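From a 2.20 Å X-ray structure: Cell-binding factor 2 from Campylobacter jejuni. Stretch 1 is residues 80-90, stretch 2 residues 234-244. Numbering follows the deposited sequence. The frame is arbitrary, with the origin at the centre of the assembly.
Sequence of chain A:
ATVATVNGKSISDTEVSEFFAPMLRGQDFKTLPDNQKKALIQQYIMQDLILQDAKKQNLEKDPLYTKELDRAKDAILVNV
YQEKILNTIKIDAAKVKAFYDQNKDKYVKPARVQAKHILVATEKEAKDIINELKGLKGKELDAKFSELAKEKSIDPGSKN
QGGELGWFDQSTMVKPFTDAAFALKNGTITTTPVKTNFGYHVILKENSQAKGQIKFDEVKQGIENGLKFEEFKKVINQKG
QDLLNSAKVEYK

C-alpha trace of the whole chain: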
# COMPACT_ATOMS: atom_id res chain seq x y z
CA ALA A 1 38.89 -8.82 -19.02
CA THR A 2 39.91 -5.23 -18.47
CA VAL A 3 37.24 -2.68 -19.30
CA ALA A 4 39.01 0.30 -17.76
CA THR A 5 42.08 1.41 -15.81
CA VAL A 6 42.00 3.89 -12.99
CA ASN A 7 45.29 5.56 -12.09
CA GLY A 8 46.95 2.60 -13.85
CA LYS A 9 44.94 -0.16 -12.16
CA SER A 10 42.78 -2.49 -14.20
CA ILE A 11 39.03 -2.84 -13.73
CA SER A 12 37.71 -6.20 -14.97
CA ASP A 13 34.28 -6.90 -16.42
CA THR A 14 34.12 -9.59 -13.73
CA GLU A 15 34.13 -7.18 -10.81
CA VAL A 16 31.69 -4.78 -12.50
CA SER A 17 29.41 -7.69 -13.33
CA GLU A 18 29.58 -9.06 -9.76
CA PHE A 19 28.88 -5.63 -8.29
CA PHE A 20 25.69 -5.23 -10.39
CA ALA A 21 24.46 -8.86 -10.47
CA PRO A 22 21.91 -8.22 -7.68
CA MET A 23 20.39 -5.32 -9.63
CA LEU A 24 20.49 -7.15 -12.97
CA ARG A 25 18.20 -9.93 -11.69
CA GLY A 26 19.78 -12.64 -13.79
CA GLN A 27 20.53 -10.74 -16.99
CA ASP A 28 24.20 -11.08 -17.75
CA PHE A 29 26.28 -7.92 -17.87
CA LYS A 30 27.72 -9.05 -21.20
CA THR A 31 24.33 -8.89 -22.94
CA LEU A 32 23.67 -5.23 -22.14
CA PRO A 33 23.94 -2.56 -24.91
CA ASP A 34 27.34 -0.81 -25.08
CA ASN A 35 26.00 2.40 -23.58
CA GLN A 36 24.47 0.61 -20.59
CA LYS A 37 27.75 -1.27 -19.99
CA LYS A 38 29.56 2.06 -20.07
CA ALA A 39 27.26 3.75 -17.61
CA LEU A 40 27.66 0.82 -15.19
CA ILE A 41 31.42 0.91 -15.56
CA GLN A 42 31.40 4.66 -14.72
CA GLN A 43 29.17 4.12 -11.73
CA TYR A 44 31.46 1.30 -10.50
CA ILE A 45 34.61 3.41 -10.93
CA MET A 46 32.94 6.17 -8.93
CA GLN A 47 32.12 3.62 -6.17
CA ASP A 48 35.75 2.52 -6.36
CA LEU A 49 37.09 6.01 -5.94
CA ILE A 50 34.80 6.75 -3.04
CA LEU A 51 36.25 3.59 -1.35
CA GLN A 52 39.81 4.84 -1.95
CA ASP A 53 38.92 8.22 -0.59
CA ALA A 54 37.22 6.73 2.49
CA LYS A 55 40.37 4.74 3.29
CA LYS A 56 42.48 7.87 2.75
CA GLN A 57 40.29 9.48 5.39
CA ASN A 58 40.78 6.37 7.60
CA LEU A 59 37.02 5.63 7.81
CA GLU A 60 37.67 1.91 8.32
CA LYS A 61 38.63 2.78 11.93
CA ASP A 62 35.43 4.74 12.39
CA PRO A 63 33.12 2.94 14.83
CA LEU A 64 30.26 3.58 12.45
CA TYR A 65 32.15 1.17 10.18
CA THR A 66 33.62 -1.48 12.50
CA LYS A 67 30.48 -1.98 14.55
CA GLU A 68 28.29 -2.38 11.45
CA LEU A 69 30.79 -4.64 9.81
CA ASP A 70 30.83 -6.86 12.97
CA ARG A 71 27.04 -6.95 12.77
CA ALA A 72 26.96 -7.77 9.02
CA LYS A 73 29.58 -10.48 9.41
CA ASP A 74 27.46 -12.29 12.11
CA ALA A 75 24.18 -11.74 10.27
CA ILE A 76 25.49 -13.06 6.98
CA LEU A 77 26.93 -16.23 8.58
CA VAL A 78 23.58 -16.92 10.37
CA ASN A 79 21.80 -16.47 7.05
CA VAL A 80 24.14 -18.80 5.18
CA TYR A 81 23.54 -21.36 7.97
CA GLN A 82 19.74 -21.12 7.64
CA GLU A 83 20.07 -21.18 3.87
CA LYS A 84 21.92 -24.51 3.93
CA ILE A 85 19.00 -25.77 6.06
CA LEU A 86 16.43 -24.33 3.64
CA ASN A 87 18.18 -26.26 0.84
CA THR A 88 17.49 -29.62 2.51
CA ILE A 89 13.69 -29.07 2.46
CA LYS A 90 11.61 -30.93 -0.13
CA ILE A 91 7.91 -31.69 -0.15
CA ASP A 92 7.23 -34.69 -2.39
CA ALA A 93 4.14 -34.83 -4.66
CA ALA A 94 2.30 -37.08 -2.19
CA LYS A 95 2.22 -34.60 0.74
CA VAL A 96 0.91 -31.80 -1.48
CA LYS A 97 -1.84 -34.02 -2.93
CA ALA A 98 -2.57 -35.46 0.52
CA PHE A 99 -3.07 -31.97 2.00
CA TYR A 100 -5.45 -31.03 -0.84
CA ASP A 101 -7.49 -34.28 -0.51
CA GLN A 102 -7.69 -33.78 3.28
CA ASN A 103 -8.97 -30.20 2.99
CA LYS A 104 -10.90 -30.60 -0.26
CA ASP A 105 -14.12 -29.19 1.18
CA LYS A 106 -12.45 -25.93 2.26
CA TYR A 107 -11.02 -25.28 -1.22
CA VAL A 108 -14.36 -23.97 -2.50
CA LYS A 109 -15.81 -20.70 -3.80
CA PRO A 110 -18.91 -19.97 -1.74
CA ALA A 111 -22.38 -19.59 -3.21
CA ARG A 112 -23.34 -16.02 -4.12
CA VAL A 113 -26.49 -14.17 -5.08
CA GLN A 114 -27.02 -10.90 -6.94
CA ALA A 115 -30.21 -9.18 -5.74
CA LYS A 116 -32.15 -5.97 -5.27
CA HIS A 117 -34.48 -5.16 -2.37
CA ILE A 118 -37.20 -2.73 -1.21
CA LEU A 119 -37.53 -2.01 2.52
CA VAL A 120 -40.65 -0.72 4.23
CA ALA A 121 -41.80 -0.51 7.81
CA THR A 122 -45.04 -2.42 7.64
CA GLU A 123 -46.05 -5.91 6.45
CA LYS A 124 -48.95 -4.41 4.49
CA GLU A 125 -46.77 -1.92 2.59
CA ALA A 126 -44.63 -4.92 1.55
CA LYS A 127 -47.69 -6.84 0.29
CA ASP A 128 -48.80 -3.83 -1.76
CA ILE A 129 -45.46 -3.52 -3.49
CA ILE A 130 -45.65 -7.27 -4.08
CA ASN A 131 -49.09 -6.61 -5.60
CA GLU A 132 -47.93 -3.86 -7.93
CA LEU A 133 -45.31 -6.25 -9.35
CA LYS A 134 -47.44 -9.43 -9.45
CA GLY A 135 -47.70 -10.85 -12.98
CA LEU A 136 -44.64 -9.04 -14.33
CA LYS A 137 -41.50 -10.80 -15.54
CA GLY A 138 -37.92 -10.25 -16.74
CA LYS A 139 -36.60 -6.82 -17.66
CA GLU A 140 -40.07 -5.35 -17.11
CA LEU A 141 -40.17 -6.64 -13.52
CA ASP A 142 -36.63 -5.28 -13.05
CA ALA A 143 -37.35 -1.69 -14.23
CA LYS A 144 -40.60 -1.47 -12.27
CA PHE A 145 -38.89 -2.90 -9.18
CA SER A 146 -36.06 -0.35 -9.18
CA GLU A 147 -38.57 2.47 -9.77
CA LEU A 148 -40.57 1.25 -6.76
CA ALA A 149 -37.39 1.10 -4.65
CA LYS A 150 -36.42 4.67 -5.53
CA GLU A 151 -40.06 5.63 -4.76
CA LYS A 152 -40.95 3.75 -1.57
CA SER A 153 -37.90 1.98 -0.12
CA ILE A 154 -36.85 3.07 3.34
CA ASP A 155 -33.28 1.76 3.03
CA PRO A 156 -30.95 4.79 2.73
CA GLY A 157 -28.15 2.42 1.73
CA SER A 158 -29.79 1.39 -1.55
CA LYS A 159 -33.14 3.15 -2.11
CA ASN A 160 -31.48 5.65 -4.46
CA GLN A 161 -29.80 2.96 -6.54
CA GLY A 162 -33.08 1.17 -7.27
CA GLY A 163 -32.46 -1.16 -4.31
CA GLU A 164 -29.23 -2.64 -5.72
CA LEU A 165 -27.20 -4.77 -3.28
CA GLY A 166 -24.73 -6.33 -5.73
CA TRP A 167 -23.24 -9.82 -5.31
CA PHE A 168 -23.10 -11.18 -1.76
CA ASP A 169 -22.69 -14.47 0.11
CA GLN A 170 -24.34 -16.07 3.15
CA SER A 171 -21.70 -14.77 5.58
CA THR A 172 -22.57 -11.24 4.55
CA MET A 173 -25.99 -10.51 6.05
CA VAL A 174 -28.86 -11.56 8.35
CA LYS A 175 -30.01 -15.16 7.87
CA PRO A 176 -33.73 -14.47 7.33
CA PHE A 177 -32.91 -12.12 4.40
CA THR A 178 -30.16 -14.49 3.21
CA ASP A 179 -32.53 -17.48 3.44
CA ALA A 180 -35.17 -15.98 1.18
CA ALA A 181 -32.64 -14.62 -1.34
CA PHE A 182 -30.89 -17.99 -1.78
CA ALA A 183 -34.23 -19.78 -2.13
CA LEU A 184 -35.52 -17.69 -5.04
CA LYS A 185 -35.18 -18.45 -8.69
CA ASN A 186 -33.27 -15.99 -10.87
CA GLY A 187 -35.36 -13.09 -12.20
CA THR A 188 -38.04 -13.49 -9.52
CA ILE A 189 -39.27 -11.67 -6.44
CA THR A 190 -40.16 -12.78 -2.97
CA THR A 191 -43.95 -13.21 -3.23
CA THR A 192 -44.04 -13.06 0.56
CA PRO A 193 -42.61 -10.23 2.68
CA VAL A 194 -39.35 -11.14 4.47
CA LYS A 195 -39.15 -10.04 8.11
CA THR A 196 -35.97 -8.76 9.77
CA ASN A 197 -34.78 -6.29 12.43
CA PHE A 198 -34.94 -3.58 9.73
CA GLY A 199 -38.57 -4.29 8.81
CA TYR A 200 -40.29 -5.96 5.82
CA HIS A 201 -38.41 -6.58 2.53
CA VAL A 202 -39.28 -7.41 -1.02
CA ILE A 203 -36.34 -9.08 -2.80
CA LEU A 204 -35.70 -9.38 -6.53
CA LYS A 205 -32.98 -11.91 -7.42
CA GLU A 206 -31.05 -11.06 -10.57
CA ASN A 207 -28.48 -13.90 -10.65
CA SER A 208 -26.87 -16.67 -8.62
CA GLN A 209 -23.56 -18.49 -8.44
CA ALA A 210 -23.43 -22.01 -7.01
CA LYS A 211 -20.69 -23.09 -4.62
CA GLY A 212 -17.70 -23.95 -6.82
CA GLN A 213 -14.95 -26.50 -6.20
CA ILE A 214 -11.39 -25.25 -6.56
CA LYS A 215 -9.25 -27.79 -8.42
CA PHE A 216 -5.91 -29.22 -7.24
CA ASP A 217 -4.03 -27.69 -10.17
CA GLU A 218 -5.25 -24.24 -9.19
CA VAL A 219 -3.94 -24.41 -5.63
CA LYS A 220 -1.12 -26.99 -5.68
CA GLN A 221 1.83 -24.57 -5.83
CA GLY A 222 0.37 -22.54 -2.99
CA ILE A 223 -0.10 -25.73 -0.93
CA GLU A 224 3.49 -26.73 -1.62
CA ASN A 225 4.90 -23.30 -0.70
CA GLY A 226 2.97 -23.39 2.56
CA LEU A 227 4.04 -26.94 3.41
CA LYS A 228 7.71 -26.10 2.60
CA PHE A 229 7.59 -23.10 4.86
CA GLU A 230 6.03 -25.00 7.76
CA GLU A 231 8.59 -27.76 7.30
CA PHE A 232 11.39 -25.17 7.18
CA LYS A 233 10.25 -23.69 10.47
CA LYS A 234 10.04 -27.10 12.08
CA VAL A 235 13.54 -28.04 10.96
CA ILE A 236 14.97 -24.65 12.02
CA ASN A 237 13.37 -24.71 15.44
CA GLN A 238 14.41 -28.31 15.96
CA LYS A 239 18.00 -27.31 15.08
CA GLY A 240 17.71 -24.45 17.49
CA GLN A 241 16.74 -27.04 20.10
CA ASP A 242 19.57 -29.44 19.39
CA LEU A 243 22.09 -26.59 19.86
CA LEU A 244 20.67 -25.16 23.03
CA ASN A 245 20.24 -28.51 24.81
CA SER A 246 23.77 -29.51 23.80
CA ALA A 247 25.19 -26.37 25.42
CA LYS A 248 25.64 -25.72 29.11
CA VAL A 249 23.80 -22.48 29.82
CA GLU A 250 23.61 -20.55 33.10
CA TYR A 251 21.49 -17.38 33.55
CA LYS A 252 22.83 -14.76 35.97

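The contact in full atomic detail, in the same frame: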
# COMPACT_ATOMS: atom_id res chain seq x y z
N VAL A 80 23.58 -17.69 5.96
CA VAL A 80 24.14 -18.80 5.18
C VAL A 80 23.81 -20.14 5.87
O VAL A 80 23.42 -21.08 5.23
CB VAL A 80 25.68 -18.64 5.02
CG1 VAL A 80 26.27 -19.90 4.36
CG2 VAL A 80 26.03 -17.32 4.18
N TYR A 81 23.92 -20.19 7.19
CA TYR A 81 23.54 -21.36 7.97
C TYR A 81 22.08 -21.76 7.71
O TYR A 81 21.81 -22.91 7.43
CB TYR A 81 23.75 -21.08 9.46
CG TYR A 81 23.60 -22.27 10.39
CD1 TYR A 81 22.41 -22.51 11.09
CD2 TYR A 81 24.67 -23.15 10.60
CE1 TYR A 81 22.30 -23.60 11.98
CE2 TYR A 81 24.56 -24.23 11.46
CZ TYR A 81 23.39 -24.42 12.18
OH TYR A 81 23.30 -25.51 13.03
N GLN A 82 21.15 -20.80 7.76
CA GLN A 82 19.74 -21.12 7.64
C GLN A 82 19.38 -21.41 6.20
O GLN A 82 18.52 -22.28 5.92
CB GLN A 82 18.88 -19.99 8.22
CG GLN A 82 19.28 -19.66 9.64
CD GLN A 82 18.62 -18.42 10.15
OE1 GLN A 82 18.35 -17.50 9.39
NE2 GLN A 82 18.31 -18.39 11.45
N GLU A 83 20.16 -20.84 5.29
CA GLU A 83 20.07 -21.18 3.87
C GLU A 83 20.52 -22.59 3.51
O GLU A 83 19.87 -23.24 2.69
CB GLU A 83 20.83 -20.15 3.02
CG GLU A 83 19.99 -18.97 2.58
CD GLU A 83 19.64 -19.04 1.09
OE1 GLU A 83 18.44 -19.28 0.77
OE2 GLU A 83 20.58 -18.89 0.25
N LYS A 84 21.61 -23.09 4.09
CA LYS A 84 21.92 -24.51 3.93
C LYS A 84 20.78 -25.41 4.45
O LYS A 84 20.42 -26.40 3.82
CB LYS A 84 23.24 -24.90 4.60
CG LYS A 84 24.44 -24.03 4.22
CD LYS A 84 24.83 -24.26 2.79
CE LYS A 84 26.26 -23.80 2.58
NZ LYS A 84 26.73 -24.15 1.21
N ILE A 85 20.17 -25.04 5.57
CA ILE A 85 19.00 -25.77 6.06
C ILE A 85 17.82 -25.68 5.10
O ILE A 85 17.27 -26.70 4.71
CB ILE A 85 18.62 -25.32 7.46
CG1 ILE A 85 19.75 -25.68 8.42
CG2 ILE A 85 17.30 -25.96 7.90
CD1 ILE A 85 19.59 -25.10 9.81
N LEU A 86 17.49 -24.48 4.64
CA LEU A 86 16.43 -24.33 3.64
C LEU A 86 16.64 -25.23 2.41
O LEU A 86 15.68 -25.78 1.86
CB LEU A 86 16.25 -22.87 3.22
CG LEU A 86 15.07 -22.59 2.28
CD1 LEU A 86 13.70 -22.98 2.92
CD2 LEU A 86 15.08 -21.12 1.84
N ASN A 87 17.89 -25.45 2.03
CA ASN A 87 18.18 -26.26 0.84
C ASN A 87 17.96 -27.76 1.03
O ASN A 87 17.99 -28.52 0.06
CB ASN A 87 19.60 -26.01 0.32
CG ASN A 87 19.76 -24.66 -0.35
OD1 ASN A 87 20.86 -24.09 -0.36
ND2 ASN A 87 18.66 -24.11 -0.86
N THR A 88 17.80 -28.21 2.28
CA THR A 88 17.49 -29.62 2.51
C THR A 88 15.97 -29.91 2.54
O THR A 88 15.58 -31.01 2.92
CB THR A 88 18.07 -30.14 3.83
OG1 THR A 88 17.34 -29.58 4.92
CG2 THR A 88 19.57 -29.80 3.96
N ILE A 89 15.14 -28.90 2.30
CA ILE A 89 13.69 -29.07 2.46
C ILE A 89 13.04 -29.40 1.13
O ILE A 89 13.18 -28.66 0.16
CB ILE A 89 13.01 -27.84 3.10
CG1 ILE A 89 13.87 -27.26 4.23
CG2 ILE A 89 11.62 -28.22 3.61
CD1 ILE A 89 13.65 -27.90 5.62
N LYS A 90 12.38 -30.55 1.06
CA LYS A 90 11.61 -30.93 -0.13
C LYS A 90 10.28 -31.56 0.27
O LYS A 90 10.24 -32.46 1.11
CB LYS A 90 12.41 -31.87 -1.04
N LYS A 234 9.89 -25.95 11.21
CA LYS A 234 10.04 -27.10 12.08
C LYS A 234 11.50 -27.53 12.15
O LYS A 234 12.03 -27.81 13.22
CB LYS A 234 9.21 -28.27 11.56
CG LYS A 234 9.24 -29.51 12.45
CD LYS A 234 8.54 -30.68 11.76
CE LYS A 234 8.89 -32.02 12.40
NZ LYS A 234 8.06 -33.12 11.85
N VAL A 235 12.14 -27.64 11.00
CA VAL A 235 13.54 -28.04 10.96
C VAL A 235 14.46 -27.01 11.63
O VAL A 235 15.37 -27.39 12.35
CB VAL A 235 14.00 -28.32 9.54
CG1 VAL A 235 15.51 -28.65 9.52
CG2 VAL A 235 13.16 -29.47 8.95
N ILE A 236 14.13 -25.73 11.50
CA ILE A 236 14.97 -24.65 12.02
C ILE A 236 14.83 -24.59 13.54
O ILE A 236 15.83 -24.41 14.26
CB ILE A 236 14.59 -23.28 11.39
CG1 ILE A 236 15.40 -23.03 10.11
CG2 ILE A 236 14.86 -22.14 12.36
CD1 ILE A 236 16.79 -22.41 10.37
N ASN A 237 13.59 -24.69 14.01
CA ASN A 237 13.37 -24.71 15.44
C ASN A 237 13.89 -25.98 16.12
O ASN A 237 14.48 -25.90 17.18
CB ASN A 237 11.94 -24.38 15.81
CG ASN A 237 11.55 -22.98 15.38
OD1 ASN A 237 12.37 -22.05 15.44
ND2 ASN A 237 10.34 -22.84 14.85
N GLN A 238 13.81 -27.11 15.43
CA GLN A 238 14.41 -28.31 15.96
C GLN A 238 15.92 -28.04 16.13
O GLN A 238 16.44 -28.10 17.25
CB GLN A 238 14.14 -29.53 15.06
CG GLN A 238 15.05 -30.75 15.30
CD GLN A 238 14.61 -31.62 16.50
OE1 GLN A 238 13.42 -31.90 16.68
NE2 GLN A 238 15.57 -32.08 17.30
N LYS A 239 16.57 -27.59 15.04
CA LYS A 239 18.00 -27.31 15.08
C LYS A 239 18.29 -26.46 16.27
O LYS A 239 19.26 -26.69 16.97
CB LYS A 239 18.45 -26.57 13.84
CG LYS A 239 19.98 -26.38 13.79
CD LYS A 239 20.66 -27.55 13.05
CE LYS A 239 21.32 -28.52 14.00
N GLY A 240 17.46 -25.45 16.48
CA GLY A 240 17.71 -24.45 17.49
C GLY A 240 17.63 -25.08 18.87
O GLY A 240 18.30 -24.63 19.81
N GLN A 241 16.83 -26.15 18.95
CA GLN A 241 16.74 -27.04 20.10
C GLN A 241 17.94 -27.96 20.30
O GLN A 241 18.34 -28.21 21.43
CB GLN A 241 15.47 -27.91 19.98
N ASP A 242 18.43 -28.58 19.23
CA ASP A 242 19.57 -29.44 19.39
C ASP A 242 20.76 -28.65 19.95
O ASP A 242 21.60 -29.23 20.64
CB ASP A 242 19.95 -30.15 18.08
CG ASP A 242 18.88 -31.14 17.59
OD1 ASP A 242 17.94 -31.45 18.38
OD2 ASP A 242 18.94 -31.54 16.40
N LEU A 243 20.85 -27.35 19.65
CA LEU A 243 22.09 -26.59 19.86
C LEU A 243 22.06 -26.12 21.29
O LEU A 243 23.06 -26.15 22.01
CB LEU A 243 22.19 -25.38 18.91
CG LEU A 243 22.45 -25.62 17.42
CD1 LEU A 243 22.45 -24.28 16.66
CD2 LEU A 243 23.77 -26.39 17.21
N LEU A 244 20.89 -25.66 21.68
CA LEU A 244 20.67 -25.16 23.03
C LEU A 244 20.82 -26.25 24.11
O LEU A 244 21.41 -26.01 25.17
CB LEU A 244 19.27 -24.55 23.13
CG LEU A 244 19.21 -23.04 23.37
CD1 LEU A 244 17.77 -22.66 23.74
CD2 LEU A 244 20.16 -22.69 24.51

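No hydrogen bond joins these two stretches among the atoms modelled, although a tyrosine hydroxyl sits at their interface; residues that touch across them are at least 146 apart in sequence, and the stretches meet almost entirely through hydrocarbon. That hydroxyl, Tyr-81 OH, lies 3.3 Å from Lys-239 CD and 3.9 Å from Leu-243 CD1, and its hydrogen-bonding need is met elsewhere in the structure. The aromatic ring is long enough to carry Tyr-81 to the other helix even though its CA-to-CB bond points sideways. Lys-239 CG lies at the ring edge, near its plane, so the modelled part of the lysine that meets the ring is aliphatic; NZ is not modelled.

The helices cross obliquely, their N-to-C directions 126° apart and their axes approaching to 10.4 Å. At this spacing side chains must fill the gap. The closest backbone pairing puts Ile-85 CA 7.3 Å from Ile-236 CA.

Ile-85, pointing toward the other helix, is the hub. Its CG2 packs 3.6 Å from Val-235 CG1, and its CD1 lies 3.9 Å from Ile-236 CD1 and 4.2 Å from Lys-239 CG. Branched aliphatic residues suit this site because they offer methyl groups in more than one direction and leave no polar atom to satisfy. Ile-236 starts sideways, but its end comes nearer, and its CD1 also rests 3.8 Å from Gln-82 CG, where the glutamine uses its methylene portion.

A type I turn runs from Leu-86 to Ile-89. Thr-88 OG1 donates to Ile-85 O at 2.9 Å, occupying a carbonyl that also receives Thr-88 N. Ile-89, at the end of the turn, points toward the second helix, where its CD1 meets Val-235 CG2 at 3.7 Å. Val-235 thus packs against both Ile-85 and Ile-89.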